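Local atomic coordinates of serine-rich Repeat Adhesion Glycoprotein (Srr1) (Streptococcus agalactiae, PDB entry 4MBO), a protein that binds fibrinogen as a serine-rich repeat surface adhesin of group B streptococci, through a region built of immunoglobulin-like beta domains. Residues A[194-200]-A[277-283]; A[230-235]-A[252-257]. All blocks are in the same frame, centred on the assembly; numbering follows the deposited sequence. Where two conformers were deposited one is given.

Contact 1: residues A[194-200]-A[277-283]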
ATOM      1  N   ASN A 194      18.598   6.870   3.927  1.00 15.11           N
ATOM      2  CA  ASN A 194      19.428   6.873   2.730  1.00 15.87           C
ATOM      3  C   ASN A 194      18.789   6.130   1.551  1.00 16.32           C
ATOM      4  O   ASN A 194      19.449   5.336   0.879  1.00 17.33           O
ATOM      5  CB  ASN A 194      20.848   6.342   2.988  1.00 16.42           C
ATOM      6  CG  ASN A 194      21.834   6.722   1.864  1.00 17.84           C
ATOM      7  OD1 ASN A 194      21.580   7.620   1.049  1.00 17.43           O
ATOM      8  ND2 ASN A 194      22.955   6.018   1.814  1.00 19.13           N
ATOM      9  N   PRO A 195      17.518   6.418   1.253  1.00 15.75           N
ATOM     10  CA  PRO A 195      16.926   5.772   0.081  1.00 16.76           C
ATOM     11  C   PRO A 195      17.593   6.155  -1.259  1.00 18.45           C
ATOM     12  O   PRO A 195      17.476   5.419  -2.260  1.00 20.03           O
ATOM     13  CB  PRO A 195      15.472   6.278   0.100  1.00 16.53           C
ATOM     14  CG  PRO A 195      15.504   7.530   0.860  1.00 17.25           C
ATOM     15  CD  PRO A 195      16.548   7.292   1.940  1.00 16.25           C
ATOM     16  N   GLU A 196      18.234   7.313  -1.302  1.00 19.20           N
ATOM     17  CA  GLU A 196      18.903   7.785  -2.515  1.00 21.60           C
ATOM     18  C   GLU A 196      20.266   7.114  -2.788  1.00 21.89           C
ATOM     19  O   GLU A 196      20.831   7.250  -3.878  1.00 23.77           O
ATOM     20  CB  GLU A 196      19.105   9.309  -2.438  1.00 24.64           C
ATOM     21  CG  GLU A 196      17.819  10.109  -2.325  1.00 27.42           C
ATOM     22  CD  GLU A 196      17.139  10.296  -3.653  1.00 35.42           C
ATOM     23  OE1 GLU A 196      17.701  11.050  -4.480  1.00 40.94           O
ATOM     24  OE2 GLU A 196      16.062   9.703  -3.876  1.00 40.04           O
ATOM     25  N   GLY A 197      20.799   6.414  -1.800  1.00 20.44           N
ATOM     26  CA  GLY A 197      22.106   5.776  -1.964  1.00 21.25           C
ATOM     27  C   GLY A 197      23.199   6.810  -2.200  1.00 21.58           C
ATOM     28  O   GLY A 197      23.962   6.711  -3.172  1.00 22.53           O
ATOM     29  N   LYS A 198      23.262   7.794  -1.302  0.50 20.82           N
ATOM     30  CA  LYS A 198      24.254   8.871  -1.337  0.50 22.05           C
ATOM     31  C   LYS A 198      25.069   8.829  -0.054  0.50 21.92           C
ATOM     32  O   LYS A 198      24.698   8.162   0.906  0.50 20.91           O
ATOM     33  CB  LYS A 198      23.566  10.242  -1.384  0.50 22.37           C
ATOM     34  CG  LYS A 198      22.525  10.446  -2.473  0.50 23.12           C
ATOM     35  CD  LYS A 198      21.809  11.800  -2.327  0.50 24.07           C
ATOM     36  CE  LYS A 198      22.780  12.976  -2.432  0.50 25.69           C
ATOM     37  NZ  LYS A 198      22.127  14.321  -2.486  0.50 26.26           N
ATOM     38  N   GLU A 199      26.194   9.531  -0.022  1.00 23.54           N
ATOM     39  CA  GLU A 199      26.897   9.655   1.241  1.00 24.83           C
ATOM     40  C   GLU A 199      26.005  10.492   2.173  1.00 22.16           C
ATOM     41  O   GLU A 199      25.398  11.489   1.734  1.00 23.22           O
ATOM     42  CB  GLU A 199      28.228  10.361   1.062  1.00 27.99           C
ATOM     43  CG  GLU A 199      29.240   9.550   0.259  1.00 32.65           C
ATOM     44  CD  GLU A 199      29.652   8.245   0.958  1.00 35.20           C
ATOM     45  OE1 GLU A 199      29.746   8.264   2.210  1.00 41.01           O
ATOM     46  OE2 GLU A 199      29.916   7.213   0.265  1.00 35.69           O
ATOM     47  N   MET A 200      25.920  10.082   3.430  1.00 20.38           N
ATOM     48  CA  MET A 200      25.243  10.870   4.470  1.00 20.20           C
ATOM     49  C   MET A 200      26.341  11.272   5.443  1.00 20.62           C
ATOM     50  O   MET A 200      27.232  10.485   5.740  1.00 20.38           O
ATOM     51  CB  MET A 200      24.099  10.137   5.158  1.00 19.40           C
ATOM     52  CG  MET A 200      23.044   9.669   4.164  1.00 20.24           C
ATOM     53  SD  MET A 200      21.400   9.530   4.875  1.00 19.36           S
ATOM     54  CE  MET A 200      21.801   8.562   6.299  1.00 18.63           C
ATOM     55  N   SER A 277      28.824   9.342   9.690  0.60 21.77           N
ATOM     56  CA  SER A 277      28.911   9.070   8.265  0.60 23.60           C
ATOM     57  C   SER A 277      28.320   7.719   7.913  0.60 22.94           C
ATOM     58  O   SER A 277      28.614   6.712   8.564  0.60 22.97           O
ATOM     59  CB  SER A 277      30.380   9.102   7.833  0.60 26.47           C
ATOM     60  OG  SER A 277      30.529   8.905   6.435  0.60 30.06           O
ATOM     61  N   ILE A 278      27.464   7.716   6.894  1.00 22.32           N
ATOM     62  CA  ILE A 278      26.882   6.484   6.371  1.00 22.05           C
ATOM     63  C   ILE A 278      27.236   6.512   4.891  1.00 21.43           C
ATOM     64  O   ILE A 278      27.005   7.512   4.193  1.00 21.43           O
ATOM     65  CB  ILE A 278      25.369   6.408   6.624  1.00 20.66           C
ATOM     66  CG1 ILE A 278      25.123   6.182   8.136  1.00 20.52           C
ATOM     67  CG2 ILE A 278      24.738   5.294   5.793  1.00 21.67           C
ATOM     68  CD1 ILE A 278      23.682   6.261   8.580  1.00 20.83           C
ATOM     69  N   SER A 279      27.822   5.424   4.405  0.70 23.08           N
ATOM     70  CA  SER A 279      28.260   5.394   3.019  0.70 24.01           C
ATOM     71  C   SER A 279      27.119   5.285   2.022  0.70 23.11           C
ATOM     72  O   SER A 279      25.997   4.889   2.350  0.70 22.57           O
ATOM     73  CB  SER A 279      29.284   4.287   2.776  0.70 27.77           C
ATOM     74  OG  SER A 279      28.704   3.015   2.887  0.70 29.15           O
ATOM     75  N   SER A 280      27.435   5.589   0.776  1.00 22.52           N
ATOM     76  CA  SER A 280      26.430   5.574  -0.298  1.00 21.70           C
ATOM     77  C   SER A 280      25.790   4.215  -0.497  1.00 22.09           C
ATOM     78  O   SER A 280      24.649   4.160  -0.934  1.00 22.94           O
ATOM     79  CB  SER A 280      27.026   6.064  -1.612  1.00 23.44           C
ATOM     80  OG  SER A 280      28.093   5.232  -2.009  1.00 25.87           O
ATOM     81  N   THR A 281      26.525   3.150  -0.197  1.00 22.18           N
ATOM     82  CA  THR A 281      26.048   1.782  -0.377  1.00 23.71           C
ATOM     83  C   THR A 281      25.352   1.184   0.831  1.00 22.46           C
ATOM     84  O   THR A 281      24.966   0.007   0.819  1.00 23.04           O
ATOM     85  CB  THR A 281      27.218   0.865  -0.798  1.00 25.98           C
ATOM     86  OG1 THR A 281      28.301   1.056   0.107  1.00 28.75           O
ATOM     87  CG2 THR A 281      27.679   1.245  -2.185  1.00 28.13           C
ATOM     88  N   THR A 282      25.129   1.999   1.854  1.00 20.48           N
ATOM     89  CA  THR A 282      24.433   1.547   3.037  1.00 20.56           C
ATOM     90  C   THR A 282      23.127   2.301   3.204  1.00 18.46           C
ATOM     91  O   THR A 282      23.134   3.544   3.323  1.00 17.90           O
ATOM     92  CB  THR A 282      25.260   1.802   4.305  1.00 21.54           C
ATOM     93  OG1 THR A 282      26.451   1.015   4.251  1.00 25.68           O
ATOM     94  CG2 THR A 282      24.497   1.462   5.559  1.00 21.99           C
ATOM     95  N   SER A 283      22.026   1.556   3.204  1.00 17.68           N
ATOM     96  CA  SER A 283      20.711   2.115   3.517  1.00 16.07           C
ATOM     97  C   SER A 283      20.095   1.282   4.635  1.00 15.50           C
ATOM     98  O   SER A 283      20.448   0.099   4.820  1.00 16.49           O
ATOM     99  CB  SER A 283      19.789   2.113   2.298  1.00 16.93           C
ATOM    100  OG  SER A 283      20.332   2.897   1.234  1.00 17.35           O
TER
HETATM  101  O   HOH W   1      29.592   9.837   4.351  1.00 38.52           O

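Contact 2: residues A[230-235]-A[252-257]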
ATOM      1  N   VAL A 230       9.541  -2.810  16.569  1.00 17.59           N
ATOM      2  CA  VAL A 230      10.541  -2.163  15.726  1.00 16.49           C
ATOM      3  C   VAL A 230      11.544  -3.168  15.197  1.00 16.76           C
ATOM      4  O   VAL A 230      12.092  -3.958  15.960  1.00 17.56           O
ATOM      5  CB  VAL A 230      11.338  -1.100  16.531  1.00 16.84           C
ATOM      6  CG1 VAL A 230      12.383  -0.415  15.661  1.00 16.22           C
ATOM      7  CG2 VAL A 230      10.408  -0.062  17.135  1.00 17.19           C
ATOM      8  N   LYS A 231      11.773  -3.115  13.890  1.00 16.29           N
ATOM      9  CA  LYS A 231      12.745  -3.976  13.215  1.00 16.65           C
ATOM     10  C   LYS A 231      13.564  -3.058  12.329  1.00 17.02           C
ATOM     11  O   LYS A 231      13.029  -2.158  11.679  1.00 15.64           O
ATOM     12  CB  LYS A 231      12.055  -5.070  12.361  1.00 19.27           C
ATOM     13  CG  LYS A 231      13.019  -5.999  11.624  1.00 21.44           C
ATOM     14  CD  LYS A 231      12.358  -7.265  11.028  1.00 25.56           C
ATOM     15  CE  LYS A 231      11.336  -6.939   9.954  1.00 29.64           C
ATOM     16  NZ  LYS A 231      10.778  -8.179   9.297  1.00 34.05           N
ATOM     17  N   ILE A 232      14.886  -3.271  12.319  1.00 15.27           N
ATOM     18  CA  ILE A 232      15.818  -2.479  11.513  1.00 15.63           C
ATOM     19  C   ILE A 232      16.598  -3.407  10.584  1.00 15.61           C
ATOM     20  O   ILE A 232      17.221  -4.384  11.024  1.00 16.49           O
ATOM     21  CB  ILE A 232      16.795  -1.663  12.394  1.00 15.04           C
ATOM     22  CG1 ILE A 232      16.021  -0.924  13.471  1.00 16.59           C
ATOM     23  CG2 ILE A 232      17.665  -0.759  11.538  1.00 15.72           C
ATOM     24  CD1 ILE A 232      16.876  -0.138  14.432  1.00 17.83           C
ATOM     25  N   LEU A 233      16.538  -3.099   9.298  1.00 15.53           N
ATOM     26  CA  LEU A 233      17.214  -3.854   8.265  1.00 15.93           C
ATOM     27  C   LEU A 233      18.226  -3.003   7.533  1.00 16.37           C
ATOM     28  O   LEU A 233      18.073  -1.792   7.435  1.00 17.00           O
ATOM     29  CB  LEU A 233      16.195  -4.403   7.233  1.00 16.33           C
ATOM     30  CG  LEU A 233      15.026  -5.162   7.801  1.00 17.52           C
ATOM     31  CD1 LEU A 233      14.049  -5.510   6.696  1.00 19.42           C
ATOM     32  CD2 LEU A 233      15.460  -6.409   8.535  1.00 19.31           C
ATOM     33  N   LYS A 234      19.302  -3.640   7.059  0.50 16.73           N
ATOM     34  CA  LYS A 234      20.351  -2.954   6.288  0.50 16.63           C
ATOM     35  C   LYS A 234      20.407  -3.556   4.879  0.50 17.18           C
ATOM     36  O   LYS A 234      20.375  -4.792   4.710  0.50 17.62           O
ATOM     37  CB  LYS A 234      21.726  -3.086   6.967  0.50 17.76           C
ATOM     38  CG  LYS A 234      22.871  -2.409   6.228  0.50 18.89           C
ATOM     39  CD  LYS A 234      24.178  -2.578   6.990  0.50 20.54           C
ATOM     40  CE  LYS A 234      25.383  -2.180   6.161  0.50 22.73           C
ATOM     41  NZ  LYS A 234      25.578  -3.098   5.014  0.50 23.98           N
ATOM     42  N   THR A 235      20.512  -2.682   3.876  1.00 17.30           N
ATOM     43  CA  THR A 235      20.581  -3.099   2.467  1.00 18.86           C
ATOM     44  C   THR A 235      21.204  -1.982   1.598  1.00 19.87           C
ATOM     45  O   THR A 235      21.313  -0.833   2.028  1.00 22.50           O
ATOM     46  CB  THR A 235      19.157  -3.435   1.913  1.00 19.61           C
ATOM     47  OG1 THR A 235      19.257  -4.170   0.691  1.00 22.66           O
ATOM     48  CG2 THR A 235      18.355  -2.176   1.725  1.00 20.63           C
ATOM     49  N   GLU A 252      18.800  -9.913   0.297  1.00 27.74           N
ATOM     50  CA  GLU A 252      19.327  -8.572   0.133  1.00 29.41           C
ATOM     51  C   GLU A 252      19.220  -7.746   1.405  1.00 24.37           C
ATOM     52  O   GLU A 252      19.833  -6.688   1.488  1.00 25.78           O
ATOM     53  CB  GLU A 252      18.601  -7.860  -1.000  1.00 33.29           C
ATOM     54  CG  GLU A 252      18.567  -8.631  -2.320  1.00 39.49           C
ATOM     55  CD  GLU A 252      19.936  -9.055  -2.836  1.00 48.92           C
ATOM     56  OE1 GLU A 252      20.967  -8.481  -2.399  1.00 55.19           O
ATOM     57  OE2 GLU A 252      19.979  -9.971  -3.705  1.00 56.24           O
ATOM     58  N   PHE A 253      18.445  -8.224   2.379  1.00 21.92           N
ATOM     59  CA  PHE A 253      18.255  -7.503   3.653  1.00 21.03           C
ATOM     60  C   PHE A 253      18.894  -8.243   4.812  1.00 21.23           C
ATOM     61  O   PHE A 253      18.818  -9.470   4.885  1.00 23.39           O
ATOM     62  CB  PHE A 253      16.767  -7.315   3.967  1.00 20.75           C
ATOM     63  CG  PHE A 253      16.072  -6.346   3.054  1.00 21.77           C
ATOM     64  CD1 PHE A 253      16.043  -5.003   3.355  1.00 20.60           C
ATOM     65  CD2 PHE A 253      15.446  -6.781   1.903  1.00 25.29           C
ATOM     66  CE1 PHE A 253      15.410  -4.098   2.538  1.00 21.88           C
ATOM     67  CE2 PHE A 253      14.795  -5.876   1.070  1.00 24.95           C
ATOM     68  CZ  PHE A 253      14.789  -4.541   1.375  1.00 22.93           C
ATOM     69  N   GLU A 254      19.592  -7.504   5.666  1.00 19.99           N
ATOM     70  CA  GLU A 254      20.194  -8.067   6.858  1.00 20.03           C
ATOM     71  C   GLU A 254      19.518  -7.433   8.037  1.00 18.73           C
ATOM     72  O   GLU A 254      19.407  -6.208   8.092  1.00 18.57           O
ATOM     73  CB  GLU A 254      21.682  -7.695   6.910  1.00 21.33           C
ATOM     74  CG  GLU A 254      22.377  -8.283   8.095  1.00 22.49           C
ATOM     75  CD  GLU A 254      23.843  -7.911   8.190  1.00 25.34           C
ATOM     76  OE1 GLU A 254      24.330  -6.948   7.511  1.00 25.20           O
ATOM     77  OE2 GLU A 254      24.506  -8.579   9.001  1.00 24.02           O
ATOM     78  N   ASP A 255      19.140  -8.236   9.014  1.00 18.29           N
ATOM     79  CA  ASP A 255      18.506  -7.696  10.225  1.00 18.38           C
ATOM     80  C   ASP A 255      19.578  -7.213  11.219  1.00 18.66           C
ATOM     81  O   ASP A 255      20.377  -8.011  11.727  1.00 20.25           O
ATOM     82  CB  ASP A 255      17.621  -8.754  10.856  1.00 19.30           C
ATOM     83  CG  ASP A 255      16.721  -8.210  11.935  1.00 20.46           C
ATOM     84  OD1 ASP A 255      17.192  -7.441  12.794  1.00 19.92           O
ATOM     85  OD2 ASP A 255      15.530  -8.619  11.922  1.00 22.25           O
ATOM     86  N   VAL A 256      19.611  -5.916  11.432  1.00 17.06           N
ATOM     87  CA  VAL A 256      20.575  -5.271  12.363  1.00 16.36           C
ATOM     88  C   VAL A 256      19.875  -4.658  13.583  1.00 17.07           C
ATOM     89  O   VAL A 256      20.447  -3.851  14.313  1.00 18.27           O
ATOM     90  CB  VAL A 256      21.422  -4.214  11.622  1.00 15.98           C
ATOM     91  CG1 VAL A 256      22.227  -4.842  10.498  1.00 16.70           C
ATOM     92  CG2 VAL A 256      20.534  -3.108  11.058  1.00 15.10           C
ATOM     93  N   THR A 257      18.651  -5.090  13.862  1.00 16.79           N
ATOM     94  CA  THR A 257      17.920  -4.595  15.007  1.00 17.44           C
ATOM     95  C   THR A 257      18.741  -4.632  16.304  1.00 18.40           C
ATOM     96  O   THR A 257      18.758  -3.642  17.076  1.00 19.36           O
ATOM     97  CB  THR A 257      16.628  -5.399  15.194  1.00 17.97           C
ATOM     98  OG1 THR A 257      15.919  -5.428  13.965  1.00 17.49           O
ATOM     99  CG2 THR A 257      15.736  -4.805  16.313  1.00 19.12           C
TER
HETATM  100  O   HOH W   2      22.320  -6.255   3.428  1.00 23.49           O
HETATM  101  O   HOH W   3      24.466  -6.101   5.072  1.00 30.73           O

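Contact 1: residues A[194-200]-A[277-283]
M200 and I278 form an antiparallel hydrogen-bonded pair in the beta sheet of the adhesin domain, and beside them two type I turns, N194 to G197 and S279 to T282, close against each other. Among the backbone bonds, M200 N donates almost straight to I278 O (2.9 Å, 176°), and I278 N returns a bond to M200 O. Next to this pair S280 CA makes a CA-H...O contact with K198 O.

Side-chain amide and carboxylate groups bind the turns. A chi1 near trans (-163°) swings the N194 amide toward T282, where ND2 donates to T282 O at 2.9 Å, the acceptor lying close to the amide plane. Its OD1 takes K198 N in the carbonyl plane, on a lone pair, and also accepts from N172, so both ends of this buried amide are engaged. The bent chain of E199 curls back, and S280 N meets OE2 from above the carboxylate plane (3.0 Å); a water lies between its OE1 and M200 O.

The apolar contact is made by M200 CE against I278 CD1 (3.7 Å), side chains alongside each other. On N194 O, S283 OG (2.6 Å) and G197 N arrive from opposite faces of the carbonyl plane.

Contact 2: residues A[230-235]-A[252-257]
Strand 230-235 pairs antiparallel with 252-257: K234 and E254 are a hydrogen-bonded pair, K234 N to E254 O at 2.8 Å and E254 N to K234 O at 3.0 Å, while L233 and D255 form the adjoining non-hydrogen-bonded pair. V256 N still reaches I232 O, but beyond it a side chain takes over from the backbone: I232 N points straight at T257 OG1 (2.9 Å, 179°).

That hydroxyl hands its own proton to D255 OD1 (2.7 Å), on the syn side of the carboxylate. T257 N also donates to OD1, closing an Asx turn, so the aspartate holds the threonine in place for the strand. At the other end T235 OG1 donates to E252 O at 2.7 Å from above the carbonyl plane.

T235 CG2 packs on F253 CE1 (3.6 Å), its OG1 lying over one ring face toward the rim; L233 CD1 comes obliquely to CD1 of the same ring. The side chains of I232 and V256 cross at about a right angle, touching through their CG2 methyls. Y248 stacks edge-to-face with F253 and also touches L233. Strand 283-290 flanks 230-235 along its other edge, bonding the backbones of K231, L233 and T235.

Overall arrangement
Contacts 1 and 2 belong to one antiparallel sheet of the fibrinogen-binding adhesin domain, their centres about 15 Å apart. Strand 283-290 joins them: it starts at S283, the last residue of contact 1, and runs between 186-202 and 229-235. The direct link is a probable backbone hydrogen bond from S283 N to T235 O (2.8 Å), with T282 CG2 packed on K234 CE close by. In sequence, both segments of contact 2 fall between 194-200 and 277-283. A bound calcium ion lies about 8 Å from G197, and the side chain of T235 is about 10 Å from a bound calcium ion; both distances are too long for coordination.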